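Local coordinates for alpha-glucosidase (Pseudoalteromonas sp. K8, PDB 5HQ4) that belongs to glycoside hydrolase family 97, binds calcium and probably hydrolyses alpha-glucosidic bonds, at the calcium ion site. Sequence-based numbering; all coordinates share one arbitrary frame.

The calcium ion site. Residues 152, 154, 389, 436-437, 455, 461-462. With CA (calcium ion), chain B.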
ATOM      1  N   ARG A 152       6.823  13.382  -0.192  1.00 10.59           N
ATOM      2  CA  ARG A 152       6.801  12.016   0.395  1.00 12.07           C
ATOM      3  C   ARG A 152       6.544  10.995  -0.715  1.00  8.44           C
ATOM      4  O   ARG A 152       7.276  10.979  -1.719  1.00 10.40           O
ATOM      5  CB  ARG A 152       5.784  11.968   1.550  1.00 12.19           C
ATOM      6  CG  ARG A 152       6.004  12.989   2.673  1.00 15.50           C
ATOM      7  CD  ARG A 152       4.780  13.040   3.610  1.00 13.22           C
ATOM      8  NE  ARG A 152       3.550  13.115   2.830  1.00 16.33           N
ATOM      9  CZ  ARG A 152       3.042  14.230   2.326  1.00 17.80           C
ATOM     10  NH1 ARG A 152       3.634  15.401   2.534  1.00 16.25           N
ATOM     11  NH2 ARG A 152       1.933  14.175   1.608  1.00 33.96           N
ATOM     12  N   GLU A 154       3.696  10.892  -2.418  1.00  9.62           N
ATOM     13  CA  GLU A 154       2.541  11.373  -3.187  1.00  9.81           C
ATOM     14  C   GLU A 154       3.017  12.103  -4.447  1.00 10.84           C
ATOM     15  O   GLU A 154       2.980  13.333  -4.570  1.00 11.03           O
ATOM     16  CB  GLU A 154       1.645  12.240  -2.303  1.00 11.26           C
ATOM     17  CG  GLU A 154       0.895  11.418  -1.224  1.00  9.16           C
ATOM     18  CD  GLU A 154       0.050  12.276  -0.284  1.00 14.33           C
ATOM     19  OE1 GLU A 154      -0.911  11.745   0.304  1.00 17.72           O
ATOM     20  OE2 GLU A 154       0.335  13.485  -0.154  1.00 20.57           O
ATOM     21  N   TYR A 389      -0.390  12.420   8.850  1.00 10.20           N
ATOM     22  CA  TYR A 389       0.899  13.019   9.196  1.00 10.22           C
ATOM     23  C   TYR A 389       1.290  14.036   8.124  1.00 11.94           C
ATOM     24  O   TYR A 389       2.359  13.967   7.522  1.00 10.77           O
ATOM     25  CB  TYR A 389       1.974  11.937   9.356  1.00 10.04           C
ATOM     26  CG  TYR A 389       1.640  10.914  10.419  1.00 12.30           C
ATOM     27  CD1 TYR A 389       0.751   9.870  10.157  1.00 11.14           C
ATOM     28  CD2 TYR A 389       2.192  10.997  11.692  1.00 10.58           C
ATOM     29  CE1 TYR A 389       0.417   8.952  11.132  1.00 13.37           C
ATOM     30  CE2 TYR A 389       1.863  10.058  12.686  1.00 13.16           C
ATOM     31  CZ  TYR A 389       0.980   9.042  12.389  1.00 14.64           C
ATOM     32  OH  TYR A 389       0.638   8.108  13.344  1.00 15.77           O
ATOM     33  N   HIS A 436      -2.661   7.495   6.782  1.00 10.60           N
ATOM     34  CA  HIS A 436      -2.301   8.381   5.685  1.00 13.06           C
ATOM     35  C   HIS A 436      -0.977   9.067   6.006  1.00 13.17           C
ATOM     36  O   HIS A 436      -0.598   9.192   7.174  1.00 10.71           O
ATOM     37  CB  HIS A 436      -3.426   9.385   5.404  1.00 10.83           C
ATOM     38  CG  HIS A 436      -4.592   8.754   4.697  1.00 12.69           C
ATOM     39  ND1 HIS A 436      -5.237   9.345   3.633  1.00 15.91           N
ATOM     40  CD2 HIS A 436      -5.175   7.540   4.865  1.00 11.52           C
ATOM     41  CE1 HIS A 436      -6.189   8.535   3.193  1.00 14.83           C
ATOM     42  NE2 HIS A 436      -6.172   7.433   3.923  1.00 12.31           N
ATOM     43  N   GLU A 437      -0.262   9.470   4.957  1.00  9.08           N
ATOM     44  CA  GLU A 437       1.142   9.860   5.050  1.00  9.00           C
ATOM     45  C   GLU A 437       1.912   8.829   5.880  1.00 11.44           C
ATOM     46  O   GLU A 437       2.477   9.152   6.929  1.00 10.46           O
ATOM     47  CB  GLU A 437       1.301  11.262   5.622  1.00 11.26           C
ATOM     48  CG  GLU A 437       0.556  12.317   4.785  1.00 13.26           C
ATOM     49  CD  GLU A 437      -0.960  12.271   5.010  1.00 15.15           C
ATOM     50  OE1 GLU A 437      -1.383  12.196   6.180  1.00 13.49           O
ATOM     51  OE2 GLU A 437      -1.730  12.269   4.025  1.00 18.22           O
ATOM     52  N   GLU A 455      -2.402   4.984   2.908  1.00  9.72           N
ATOM     53  CA  GLU A 455      -2.359   5.726   1.658  1.00 12.48           C
ATOM     54  C   GLU A 455      -0.962   5.591   1.056  1.00  9.96           C
ATOM     55  O   GLU A 455      -0.663   4.574   0.420  1.00  9.86           O
ATOM     56  CB  GLU A 455      -2.758   7.187   1.905  1.00 11.60           C
ATOM     57  CG  GLU A 455      -3.033   7.990   0.652  1.00 10.84           C
ATOM     58  CD  GLU A 455      -3.553   9.372   1.000  1.00 18.22           C
ATOM     59  OE1 GLU A 455      -2.824  10.114   1.686  1.00 16.24           O
ATOM     60  OE2 GLU A 455      -4.703   9.694   0.632  1.00 18.12           O
ATOM     61  N   GLU A 461      -7.920  12.180  -3.434  1.00 12.20           N
ATOM     62  CA  GLU A 461      -7.933  13.559  -2.946  1.00 13.22           C
ATOM     63  C   GLU A 461      -7.178  14.493  -3.888  1.00 13.88           C
ATOM     64  O   GLU A 461      -7.550  15.663  -4.024  1.00 12.92           O
ATOM     65  CB  GLU A 461      -7.340  13.627  -1.537  1.00 13.85           C
ATOM     66  CG  GLU A 461      -5.895  13.111  -1.488  1.00 17.25           C
ATOM     67  CD  GLU A 461      -5.215  13.326  -0.143  1.00 28.38           C
ATOM     68  OE1 GLU A 461      -5.758  14.083   0.692  1.00 27.56           O
ATOM     69  OE2 GLU A 461      -4.123  12.742   0.066  1.00 17.55           O
ATOM     70  N   PHE A 462      -6.151  13.994  -4.581  1.00 11.95           N
ATOM     71  CA  PHE A 462      -5.428  14.840  -5.534  1.00  9.48           C
ATOM     72  C   PHE A 462      -6.257  15.180  -6.760  1.00 12.78           C
ATOM     73  O   PHE A 462      -5.871  16.068  -7.522  1.00 12.13           O
ATOM     74  CB  PHE A 462      -4.117  14.166  -5.961  1.00 10.52           C
ATOM     75  CG  PHE A 462      -3.032  14.316  -4.945  1.00 10.07           C
ATOM     76  CD1 PHE A 462      -3.003  13.498  -3.825  1.00 13.46           C
ATOM     77  CD2 PHE A 462      -2.073  15.317  -5.076  1.00 12.35           C
ATOM     78  CE1 PHE A 462      -2.013  13.663  -2.853  1.00 14.42           C
ATOM     79  CE2 PHE A 462      -1.087  15.481  -4.113  1.00 15.77           C
ATOM     80  CZ  PHE A 462      -1.062  14.656  -3.007  1.00 12.83           C
TER
HETATM   81 CA    CA B 706      -2.687  12.478   1.889  1.00 26.01          CA
HETATM   82  O   HOH W   1      -1.511  14.521   1.502  1.00 23.32           O
HETATM   83  O   HOH W   2      -4.608  11.963   3.213  1.00 13.74           O
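In this glycoside hydrolase family 97 enzyme, four glutamates converge on a calcium ion, a clear case of how a hard cation organises acidic residues: the N-terminal region contributes Glu154 and the glycoside hydrolase region the other three, Glu455 and Glu461 from one loop. Each carboxylate binds end-on through one oxygen, and two waters complete a distorted six-coordinate shell. Glu461 OE2 and Glu437 OE2 lie on roughly opposite sides, Glu437 OE2 at 2.3 Å from CA. Their side chains arrive differently: Glu461 reaches in extended, its CG in the crowded position between backbone N and carbonyl carbon (chi1 59°), whereas Glu437 bends back at chi2 (75°). Glu455 comes from a third direction with CG anti to the backbone N (chi1 -168°), its OE1 being 2.4 Å from CA. Glu154, also extended, makes a longer bond, OE1 to CA at 2.5 Å.

The protein side is firmly braced. The second oxygen of Glu437, OE1, accepts a hydrogen bond from the backbone N of Tyr389 through its anti lone pair (2.9 Å), which, together with the metal bond through OE2, helps fix the carboxylate's rotation. Arg152 NH2 forms a salt bridge of 2.5 Å to Glu154 OE2, while the ring of Phe462 turns its edge towards Glu154 OE1. The CB of Glu455 sits over the centre of the His436 ring, 3.6 Å above its plane.

The looser part of the shell consists of water. Water 1, roughly opposite Glu455, is also linked to Glu154 OE2 at 2.7 Å, so that this carboxylate holds the metal with one oxygen and a metal-bound water with the other. Water 2, roughly opposite Glu154, lies in the plane of the His436 ring at its edge, 2.7 Å from ND1. By family precedent, Glu461 is probably the general acid and Glu437 a general base; proximity to calcium would be expected to lower the proton affinity of both, and to polarise the bound waters.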